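Local coordinates for uncharacterized protein (Sus scrofa, PDB 5BNF), which is porcine CD38, a disulfide-bonded member of the ADP-ribosyl cyclase family that combines a helical part with a part built on a parallel sheet, at residues G5-F10 and D107-C112; D9-I14 and A40-F45; Y19-V24 and N99-Y104; A44-D49 and S118-E123. All coordinates share one frame; numbering follows the deposited sequence.

Contact 1. Residues G5-F10 and D107-C112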
# COMPACT_ATOMS: atom_id res chain seq x y z
N GLY A 5 19.67 1.84 2.57
CA GLY A 5 20.23 0.70 1.87
C GLY A 5 19.32 -0.47 2.15
O GLY A 5 18.46 -0.40 3.03
N SER A 6 19.50 -1.56 1.41
CA SER A 6 18.68 -2.74 1.59
C SER A 6 18.69 -3.21 3.03
O SER A 6 19.66 -3.03 3.75
CB SER A 6 19.19 -3.86 0.68
OG SER A 6 19.15 -3.46 -0.68
N THR A 7 17.59 -3.82 3.45
CA THR A 7 17.49 -4.32 4.81
C THR A 7 18.38 -5.56 4.90
O THR A 7 18.29 -6.46 4.06
CB THR A 7 16.05 -4.71 5.14
OG1 THR A 7 15.18 -3.61 4.82
CG2 THR A 7 15.91 -5.05 6.62
N VAL A 8 19.26 -5.59 5.89
CA VAL A 8 20.15 -6.73 6.06
C VAL A 8 19.33 -8.01 6.21
O VAL A 8 18.26 -8.00 6.82
CB VAL A 8 21.03 -6.58 7.31
CG1 VAL A 8 21.92 -7.80 7.46
CG2 VAL A 8 21.87 -5.32 7.21
N ASP A 9 19.84 -9.10 5.65
CA ASP A 9 19.16 -10.38 5.72
C ASP A 9 17.80 -10.30 5.06
O ASP A 9 16.89 -11.05 5.40
CB ASP A 9 19.00 -10.82 7.17
CG ASP A 9 20.32 -10.91 7.90
OD1 ASP A 9 21.28 -11.49 7.32
OD2 ASP A 9 20.41 -10.41 9.04
N PHE A 10 17.68 -9.38 4.12
CA PHE A 10 16.43 -9.17 3.40
C PHE A 10 15.77 -10.48 3.00
O PHE A 10 14.58 -10.69 3.25
CB PHE A 10 16.69 -8.32 2.15
CG PHE A 10 15.47 -8.12 1.30
CD1 PHE A 10 14.45 -7.29 1.73
CD2 PHE A 10 15.31 -8.83 0.12
CE1 PHE A 10 13.27 -7.18 0.99
CE2 PHE A 10 14.14 -8.72 -0.62
CZ PHE A 10 13.12 -7.90 -0.18
N ASP A 107 6.51 -4.96 4.23
CA ASP A 107 6.36 -3.85 5.16
C ASP A 107 7.63 -3.42 5.90
O ASP A 107 8.33 -4.23 6.49
CB ASP A 107 5.26 -4.19 6.17
CG ASP A 107 4.86 -2.99 7.00
OD1 ASP A 107 4.68 -1.90 6.42
OD2 ASP A 107 4.71 -3.14 8.23
N ASP A 108 7.91 -2.11 5.84
CA ASP A 108 9.07 -1.49 6.49
C ASP A 108 10.44 -1.85 5.94
O ASP A 108 11.45 -1.32 6.40
CB ASP A 108 9.05 -1.77 7.99
CG ASP A 108 7.95 -1.02 8.71
OD1 ASP A 108 7.74 0.17 8.40
OD2 ASP A 108 7.29 -1.62 9.59
N LEU A 109 10.50 -2.73 4.95
CA LEU A 109 11.79 -3.13 4.40
C LEU A 109 12.32 -2.21 3.29
O LEU A 109 11.58 -1.40 2.73
CB LEU A 109 11.68 -4.56 3.87
CG LEU A 109 11.74 -5.72 4.87
CD1 LEU A 109 10.94 -5.45 6.12
CD2 LEU A 109 11.23 -6.97 4.16
N SER A 110 13.61 -2.33 3.01
CA SER A 110 14.28 -1.56 1.97
C SER A 110 15.06 -2.50 1.07
O SER A 110 15.76 -3.38 1.56
CB SER A 110 15.24 -0.53 2.57
OG SER A 110 14.54 0.62 3.00
N TRP A 111 14.96 -2.32 -0.24
CA TRP A 111 15.68 -3.19 -1.16
C TRP A 111 16.01 -2.56 -2.51
O TRP A 111 15.31 -1.67 -3.00
CB TRP A 111 14.87 -4.48 -1.37
CG TRP A 111 13.57 -4.31 -2.10
CD1 TRP A 111 13.37 -4.37 -3.45
CD2 TRP A 111 12.28 -4.03 -1.53
NE1 TRP A 111 12.05 -4.16 -3.75
CE2 TRP A 111 11.36 -3.94 -2.59
CE3 TRP A 111 11.82 -3.84 -0.22
CZ2 TRP A 111 10.00 -3.68 -2.39
CZ3 TRP A 111 10.46 -3.58 -0.02
CH2 TRP A 111 9.57 -3.50 -1.10
N CYS A 112 17.10 -3.03 -3.10
CA CYS A 112 17.55 -2.58 -4.40
C CYS A 112 18.78 -3.38 -4.78
O CYS A 112 19.59 -3.76 -3.93
CB CYS A 112 17.87 -1.09 -4.42
SG CYS A 112 19.31 -0.53 -3.47
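F10 lies across W111 with the two flat groups tilted against each other: the centroids of the F10 ring and the five-membered ring of W111 are 5.3 Å apart, with planes at 31°. Over the face of F10 itself sits W111 CB, 4.1 Å from the ring centroid, a CH-pi contact displaced toward the rim. A type II turn from T7 to F10 folds the chain back, and CG anti to the backbone N (chi1 177°) then carries the phenyl ring toward the second loop. L109 crosses the same ring, its CD2 lying 3.8 Å from F10 CE1.

Next to this apolar patch, T7 grips S110 at both its main-chain polar atoms. T7 N donates to S110 O at 2.7 Å, while T7 OG1 accepts from S110 N, also at 2.7 Å. S6 OG takes a weaker, bent bond from C112 N at 3.2 Å and donates to N121 O. C112 is also disulfide-bonded to C125.

Both main-chain polar groups of S110 are thus satisfied by one threonine, which ties the approach to helix 10-25 to the loop after helix 101-106 while F10 packs on L109 and W111 beside these bonds.

Contact 2. Residues D9-I14 and A40-F45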
# COMPACT_ATOMS: atom_id res chain seq x y z
N ASP A 9 19.84 -9.10 5.65
CA ASP A 9 19.16 -10.38 5.72
C ASP A 9 17.80 -10.30 5.06
O ASP A 9 16.89 -11.05 5.40
CB ASP A 9 19.00 -10.82 7.17
CG ASP A 9 20.32 -10.91 7.90
OD1 ASP A 9 21.28 -11.49 7.32
OD2 ASP A 9 20.41 -10.41 9.04
N PHE A 10 17.68 -9.38 4.12
CA PHE A 10 16.43 -9.17 3.40
C PHE A 10 15.77 -10.48 3.00
O PHE A 10 14.58 -10.69 3.25
CB PHE A 10 16.69 -8.32 2.15
CG PHE A 10 15.47 -8.12 1.30
CD1 PHE A 10 14.45 -7.29 1.73
CD2 PHE A 10 15.31 -8.83 0.12
CE1 PHE A 10 13.27 -7.18 0.99
CE2 PHE A 10 14.14 -8.72 -0.62
CZ PHE A 10 13.12 -7.90 -0.18
N GLN A 11 16.54 -11.36 2.38
CA GLN A 11 16.03 -12.65 1.92
C GLN A 11 15.41 -13.49 3.03
O GLN A 11 14.29 -13.97 2.90
CB GLN A 11 17.14 -13.45 1.25
CG GLN A 11 17.61 -12.83 -0.05
CD GLN A 11 18.77 -11.88 0.14
OE1 GLN A 11 18.96 -11.31 1.22
NE2 GLN A 11 19.54 -11.68 -0.92
N GLU A 12 16.15 -13.66 4.12
CA GLU A 12 15.68 -14.46 5.24
C GLU A 12 14.41 -13.87 5.83
O GLU A 12 13.46 -14.60 6.15
CB GLU A 12 16.76 -14.47 6.32
CG GLU A 12 18.16 -14.37 5.75
CD GLU A 12 19.19 -14.07 6.82
OE1 GLU A 12 20.35 -13.79 6.46
OE2 GLU A 12 18.83 -14.12 8.02
N ILE A 13 14.39 -12.55 5.96
CA ILE A 13 13.24 -11.86 6.52
C ILE A 13 11.94 -12.10 5.77
O ILE A 13 10.94 -12.47 6.38
CB ILE A 13 13.50 -10.34 6.60
CG1 ILE A 13 14.63 -10.08 7.60
CG2 ILE A 13 12.23 -9.60 6.99
CD1 ILE A 13 14.91 -8.60 7.87
N ILE A 14 11.94 -11.89 4.45
CA ILE A 14 10.71 -12.10 3.69
C ILE A 14 10.31 -13.56 3.64
O ILE A 14 9.13 -13.88 3.51
CB ILE A 14 10.81 -11.56 2.24
CG1 ILE A 14 11.90 -12.30 1.47
CG2 ILE A 14 11.10 -10.06 2.27
CD1 ILE A 14 11.97 -11.90 -0.00
N ALA A 40 10.78 -14.91 -6.57
CA ALA A 40 10.20 -13.91 -7.46
C ALA A 40 10.52 -12.48 -7.02
O ALA A 40 10.87 -11.62 -7.83
CB ALA A 40 8.71 -14.11 -7.52
N PHE A 41 10.37 -12.23 -5.72
CA PHE A 41 10.64 -10.92 -5.16
C PHE A 41 12.07 -10.56 -5.56
O PHE A 41 12.30 -9.57 -6.27
CB PHE A 41 10.54 -10.98 -3.64
CG PHE A 41 10.11 -9.69 -3.00
CD1 PHE A 41 10.48 -8.46 -3.55
CD2 PHE A 41 9.36 -9.70 -1.83
CE1 PHE A 41 10.10 -7.26 -2.94
CE2 PHE A 41 8.97 -8.51 -1.21
CZ PHE A 41 9.35 -7.29 -1.77
N THR A 42 13.01 -11.38 -5.11
CA THR A 42 14.43 -11.19 -5.38
C THR A 42 14.77 -11.11 -6.87
O THR A 42 15.52 -10.24 -7.30
CB THR A 42 15.24 -12.33 -4.74
OG1 THR A 42 14.98 -12.37 -3.34
CG2 THR A 42 16.72 -12.10 -4.96
N ASP A 43 14.22 -12.03 -7.66
CA ASP A 43 14.48 -12.05 -9.10
C ASP A 43 14.06 -10.77 -9.78
O ASP A 43 14.61 -10.39 -10.82
CB ASP A 43 13.75 -13.22 -9.75
CG ASP A 43 14.41 -14.54 -9.45
OD1 ASP A 43 15.32 -14.56 -8.59
OD2 ASP A 43 14.03 -15.56 -10.07
N ALA A 44 13.09 -10.09 -9.19
CA ALA A 44 12.56 -8.86 -9.74
C ALA A 44 13.51 -7.66 -9.73
O ALA A 44 13.38 -6.77 -10.57
CB ALA A 44 11.27 -8.49 -9.00
N PHE A 45 14.46 -7.64 -8.81
CA PHE A 45 15.36 -6.50 -8.70
C PHE A 45 16.86 -6.78 -8.63
O PHE A 45 17.67 -5.94 -9.03
CB PHE A 45 14.96 -5.67 -7.48
CG PHE A 45 15.31 -6.32 -6.16
CD1 PHE A 45 16.58 -6.19 -5.63
CD2 PHE A 45 14.35 -7.05 -5.45
CE1 PHE A 45 16.91 -6.77 -4.40
CE2 PHE A 45 14.67 -7.64 -4.22
CZ PHE A 45 15.95 -7.50 -3.70
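F10 drives the tip of its ring into F41: F10 CZ stands 4.0 Å above the middle of the F41 face, and the planes, at 87°, make a T-shaped (edge-to-face) pair with centroids 5.5 Å apart. The neighbouring corner of the same ring serves F45, where F10 CE2 and F45 CZ approach to 3.8 Å. Here it is the edge of F45 that receives F10, and the two side chains run antiparallel past one another. I14 completes the tight side with its CD1 methyl, 3.9 Å from F41 CD2. Its CG1 stands between the backbone N and the carbonyl carbon (chi1 62°), the crowded position, and the extended chain beyond carries CD1 across to F41.

F10, F41 and F45 form an aromatic cluster between helices 10-25 and 34-45 of the helical part of this cyclase-family fold. The axes of 10-14 and 40-45 run roughly antiparallel and come no closer than 11.1 Å, a spacing wide enough to hold whole rings. W111 meets all three phenylalanines, and F139 of helix 135-149 meets F41.

Toward solvent the fit is slacker. Q11 and T42 face each other there, both partly exposed, with Q11 CG no nearer than 4.2 Å to T42 OG1. That hydroxyl is engaged within its own helix, by K38 O, and Q11 rests partly on I120.

Contact 3. Residues Y19-V24 and N99-Y104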
# COMPACT_ATOMS: atom_id res chain seq x y z
N TYR A 19 5.94 -17.33 5.46
CA TYR A 19 5.42 -18.52 6.10
C TYR A 19 4.51 -18.15 7.26
O TYR A 19 3.36 -18.57 7.31
CB TYR A 19 6.56 -19.44 6.57
CG TYR A 19 7.10 -20.32 5.46
CD1 TYR A 19 6.25 -21.11 4.70
CD2 TYR A 19 8.46 -20.33 5.16
CE1 TYR A 19 6.73 -21.91 3.67
CE2 TYR A 19 8.95 -21.13 4.12
CZ TYR A 19 8.08 -21.92 3.38
OH TYR A 19 8.55 -22.70 2.35
N THR A 20 5.02 -17.34 8.17
CA THR A 20 4.22 -16.92 9.32
C THR A 20 2.84 -16.42 8.88
O THR A 20 1.87 -16.52 9.62
CB THR A 20 4.92 -15.80 10.10
OG1 THR A 20 6.17 -16.28 10.59
CG2 THR A 20 4.07 -15.35 11.26
N TYR A 21 2.76 -15.89 7.66
CA TYR A 21 1.50 -15.38 7.14
C TYR A 21 0.54 -16.48 6.69
O TYR A 21 -0.64 -16.47 7.06
CB TYR A 21 1.74 -14.43 5.96
CG TYR A 21 0.50 -13.69 5.51
CD1 TYR A 21 0.05 -12.57 6.21
CD2 TYR A 21 -0.24 -14.11 4.41
CE1 TYR A 21 -1.11 -11.88 5.80
CE2 TYR A 21 -1.40 -13.44 4.00
CZ TYR A 21 -1.82 -12.32 4.70
OH TYR A 21 -2.94 -11.64 4.29
N ILE A 22 1.03 -17.44 5.91
CA ILE A 22 0.19 -18.51 5.40
C ILE A 22 -0.13 -19.66 6.35
O ILE A 22 -0.91 -20.54 6.01
CB ILE A 22 0.77 -19.13 4.12
CG1 ILE A 22 2.12 -19.78 4.43
CG2 ILE A 22 0.90 -18.07 3.05
CD1 ILE A 22 2.62 -20.70 3.33
N ARG A 23 0.47 -19.66 7.53
CA ARG A 23 0.21 -20.72 8.48
C ARG A 23 -0.47 -20.19 9.72
O ARG A 23 -1.09 -20.95 10.47
CB ARG A 23 1.51 -21.41 8.88
CG ARG A 23 2.14 -22.25 7.77
CD ARG A 23 3.63 -22.00 7.73
NE ARG A 23 4.37 -23.02 7.00
CZ ARG A 23 5.59 -23.41 7.34
NH1 ARG A 23 6.19 -22.86 8.38
NH2 ARG A 23 6.22 -24.35 6.64
N VAL A 24 -0.37 -18.88 9.93
CA VAL A 24 -0.96 -18.28 11.11
C VAL A 24 -1.86 -17.08 10.84
O VAL A 24 -3.03 -17.08 11.21
CB VAL A 24 0.14 -17.85 12.08
CG1 VAL A 24 -0.46 -17.51 13.43
CG2 VAL A 24 1.17 -18.96 12.20
N ASN A 99 -1.87 -5.67 5.70
CA ASN A 99 -2.38 -6.92 6.27
C ASN A 99 -2.51 -8.01 5.21
O ASN A 99 -2.86 -9.14 5.52
CB ASN A 99 -3.72 -6.70 6.97
CG ASN A 99 -3.61 -5.77 8.16
OD1 ASN A 99 -2.74 -5.93 9.01
ND2 ASN A 99 -4.51 -4.79 8.23
N THR A 100 -2.22 -7.67 3.96
CA THR A 100 -2.28 -8.64 2.87
C THR A 100 -0.94 -9.35 2.86
O THR A 100 0.02 -8.88 3.46
CB THR A 100 -2.48 -7.97 1.51
OG1 THR A 100 -1.35 -7.13 1.21
CG2 THR A 100 -3.74 -7.13 1.53
N LEU A 101 -0.88 -10.49 2.18
CA LEU A 101 0.34 -11.28 2.09
C LEU A 101 1.56 -10.46 1.66
O LEU A 101 2.54 -10.35 2.41
CB LEU A 101 0.14 -12.44 1.10
CG LEU A 101 1.34 -13.36 0.87
CD1 LEU A 101 1.93 -13.83 2.19
CD2 LEU A 101 0.90 -14.54 0.02
N LEU A 102 1.50 -9.87 0.47
CA LEU A 102 2.61 -9.07 -0.04
C LEU A 102 2.95 -7.82 0.78
O LEU A 102 4.12 -7.52 1.01
CB LEU A 102 2.34 -8.69 -1.49
CG LEU A 102 2.43 -9.89 -2.44
CD1 LEU A 102 1.96 -9.51 -3.83
CD2 LEU A 102 3.87 -10.39 -2.46
N GLY A 103 1.93 -7.09 1.21
CA GLY A 103 2.20 -5.89 1.99
C GLY A 103 2.76 -6.27 3.35
O GLY A 103 3.50 -5.50 3.97
N TYR A 104 2.42 -7.47 3.79
CA TYR A 104 2.84 -7.97 5.09
C TYR A 104 4.32 -8.30 5.18
O TYR A 104 5.00 -7.92 6.14
CB TYR A 104 2.03 -9.23 5.43
CG TYR A 104 2.51 -9.92 6.68
CD1 TYR A 104 2.30 -9.36 7.93
CD2 TYR A 104 3.20 -11.12 6.60
CE1 TYR A 104 2.78 -9.97 9.08
CE2 TYR A 104 3.69 -11.74 7.74
CZ TYR A 104 3.47 -11.16 8.98
OH TYR A 104 3.95 -11.77 10.11
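Y21 reaches from helix 10-25 over the start of helix 101-106, and its hydroxyl makes the hydrogen bond that joins the two segments. Y21 OH donates to N99 O at 2.8 Å, lying in the carbonyl plane on a lone pair. The same hydroxyl accepts from Q67 NE2, and Q67 OE1 takes the N-H of L101, so one glutamine side chain braces both the tyrosine tip and the first turn of the helix. Just beside this, T100 is the N-cap: its OG1 accepts from G103 N at 3.3 Å and is also hydrogen-bonded to L97 O.

Ring contacts form a second group. L101 CA sits over the face of Y21 in a CH-pi contact, 3.6 Å from the ring centroid and 22° off the normal. Y104, one turn further on, also packs against the Y21 ring. There the two tyrosines overlap head to tail with planes at 35°, and Y21 CD1 comes 3.5 Å from Y104 CD2, over the Y104 face. With CG anti to the backbone N (chi1 -171°), Y21 projects straight off its helix onto this pair of residues.

Looser van der Waals contacts border the pairing: T20 CG2 lies 3.8 Å from Y104 OH, and I22 brushes L101.

The Y21 hydroxyl, donor to N99 O and acceptor from Q67, has its polar needs met at a largely buried position, which is consistent with a neutral phenol held in a fixed direction.

Contact 4. Residues A44-D49 and S118-E123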
# COMPACT_ATOMS: atom_id res chain seq x y z
N ALA A 44 13.09 -10.09 -9.19
CA ALA A 44 12.56 -8.86 -9.74
C ALA A 44 13.51 -7.66 -9.73
O ALA A 44 13.38 -6.77 -10.57
CB ALA A 44 11.27 -8.49 -9.00
N PHE A 45 14.46 -7.64 -8.81
CA PHE A 45 15.36 -6.50 -8.70
C PHE A 45 16.86 -6.78 -8.63
O PHE A 45 17.67 -5.94 -9.03
CB PHE A 45 14.96 -5.67 -7.48
CG PHE A 45 15.31 -6.32 -6.16
CD1 PHE A 45 16.58 -6.19 -5.63
CD2 PHE A 45 14.35 -7.05 -5.45
CE1 PHE A 45 16.91 -6.77 -4.40
CE2 PHE A 45 14.67 -7.64 -4.22
CZ PHE A 45 15.95 -7.50 -3.70
N ILE A 46 17.22 -7.95 -8.11
CA ILE A 46 18.62 -8.33 -7.97
C ILE A 46 19.39 -8.13 -9.28
O ILE A 46 18.91 -8.44 -10.37
CB ILE A 46 18.73 -9.80 -7.50
CG1 ILE A 46 19.62 -9.88 -6.26
CG2 ILE A 46 19.31 -10.68 -8.59
CD1 ILE A 46 19.05 -9.20 -5.04
N SER A 47 20.60 -7.60 -9.14
CA SER A 47 21.50 -7.34 -10.26
C SER A 47 20.92 -6.45 -11.36
O SER A 47 21.29 -6.58 -12.53
CB SER A 47 21.98 -8.66 -10.87
OG SER A 47 21.00 -9.20 -11.73
N LYS A 48 20.01 -5.56 -10.98
CA LYS A 48 19.41 -4.63 -11.94
C LYS A 48 19.69 -3.19 -11.53
O LYS A 48 19.92 -2.89 -10.35
CB LYS A 48 17.91 -4.85 -12.02
CG LYS A 48 17.49 -6.20 -12.57
CD LYS A 48 15.97 -6.32 -12.60
CE LYS A 48 15.51 -7.65 -13.19
NZ LYS A 48 14.04 -7.87 -13.04
N ASP A 49 19.68 -2.29 -12.51
CA ASP A 49 19.90 -0.88 -12.25
C ASP A 49 18.79 -0.47 -11.29
O ASP A 49 17.61 -0.58 -11.61
CB ASP A 49 19.78 -0.10 -13.56
CG ASP A 49 20.13 1.36 -13.41
OD1 ASP A 49 19.50 2.04 -12.57
OD2 ASP A 49 21.03 1.82 -14.13
N SER A 118 25.25 -10.02 -7.66
CA SER A 118 24.28 -11.09 -7.45
C SER A 118 23.65 -10.95 -6.07
O SER A 118 22.97 -11.87 -5.60
CB SER A 118 24.97 -12.45 -7.55
OG SER A 118 25.64 -12.76 -6.34
N GLU A 119 23.87 -9.81 -5.42
CA GLU A 119 23.32 -9.57 -4.09
C GLU A 119 22.66 -8.20 -3.95
O GLU A 119 22.67 -7.39 -4.88
CB GLU A 119 24.43 -9.70 -3.05
CG GLU A 119 25.37 -10.87 -3.29
CD GLU A 119 26.49 -10.93 -2.27
OE1 GLU A 119 27.09 -9.88 -1.98
OE2 GLU A 119 26.77 -12.04 -1.77
N ILE A 120 22.09 -7.95 -2.78
CA ILE A 120 21.43 -6.69 -2.48
C ILE A 120 22.47 -5.62 -2.15
O ILE A 120 23.61 -5.95 -1.85
CB ILE A 120 20.50 -6.83 -1.25
CG1 ILE A 120 21.33 -7.25 -0.03
CG2 ILE A 120 19.41 -7.86 -1.52
CD1 ILE A 120 20.52 -7.46 1.26
N ASN A 121 22.08 -4.36 -2.22
CA ASN A 121 23.00 -3.27 -1.90
C ASN A 121 22.62 -2.71 -0.54
O ASN A 121 21.57 -2.07 -0.39
CB ASN A 121 22.91 -2.16 -2.95
CG ASN A 121 23.98 -1.10 -2.76
OD1 ASN A 121 24.28 -0.71 -1.63
ND2 ASN A 121 24.55 -0.63 -3.86
N LEU A 122 23.46 -2.97 0.45
CA LEU A 122 23.19 -2.52 1.81
C LEU A 122 23.59 -1.07 2.02
O LEU A 122 23.10 -0.40 2.92
CB LEU A 122 23.95 -3.41 2.81
CG LEU A 122 23.57 -4.89 2.81
CD1 LEU A 122 24.56 -5.66 3.68
CD2 LEU A 122 22.16 -5.05 3.34
N GLU A 123 24.50 -0.60 1.17
CA GLU A 123 25.00 0.77 1.24
C GLU A 123 23.89 1.82 1.15
O GLU A 123 23.70 2.60 2.08
CB GLU A 123 26.00 0.98 0.12
CG GLU A 123 26.59 2.37 0.01
CD GLU A 123 27.16 2.63 -1.37
OE1 GLU A 123 26.36 2.81 -2.32
OE2 GLU A 123 28.40 2.64 -1.51
O HOH W 1 22.31 -6.86 -7.33
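I46 extends along the loop at S118-I120, and the contact is felt increasingly toward its tip. CB itself stays back from the other segment. At the next atom, CG1 comes 4.0 Å from S118 O. The terminal CD1 goes furthest: it lies 3.9 Å from E119 C, over the peptide that leads into I120, and 3.8 Å from the I120 CG2 methyl. Chi1 of -127° falls away from the staggered positions, an unusual twist for the side chain that makes this reach.

I120 CG2 is shared. Besides I46 CD1 it meets F45, standing in the plane of the ring at its edge, 4.0 Å from F45 CE1. The F45 and I120 side chains run alongside each other in one direction, with I120 resting also on S6, F10 and Q11.

The only polar link found between the segments is a modelled water near S47 N and E119 O, at distances so short that its exact place is doubtful. Two bonds within 44-49 shape the turn: K48 NZ donates to A44 O at 2.8 Å from above the carbonyl plane, and S47 OG donates to I46 O at 2.6 Å.

F45 to K48 form a type II beta turn, with S47 at its third position in a left-handed conformation and a weak K48 N to F45 O bond. At the surface of the helical part of the fold, the turn begins at F45, in the last part of helix 34-45, and leans on the irregular loop 118-123.

Contacts 1, 2 and 4 form one continuous cluster, their centres 9 to 11 Å apart. F10 belongs to both contacts 1 and 2, and F45 to both 2 and 4; W111 of contact 1 closes the circuit, its CD1 lying 3.5 Å from F45 CD2. Contacts 1 and 4 are joined through the backbone as well, with S6 N 2.8 Å from N121 O, a probable hydrogen bond. Contact 3 stands apart, its centre about 15 Å from that of contact 2 and 24 Å from that of contact 4. Helix 10-25 bridges this gap, its first turns serving contact 2 and its later ones contact 3, while just two residues separate 99-104 from 107-112 of contact 1.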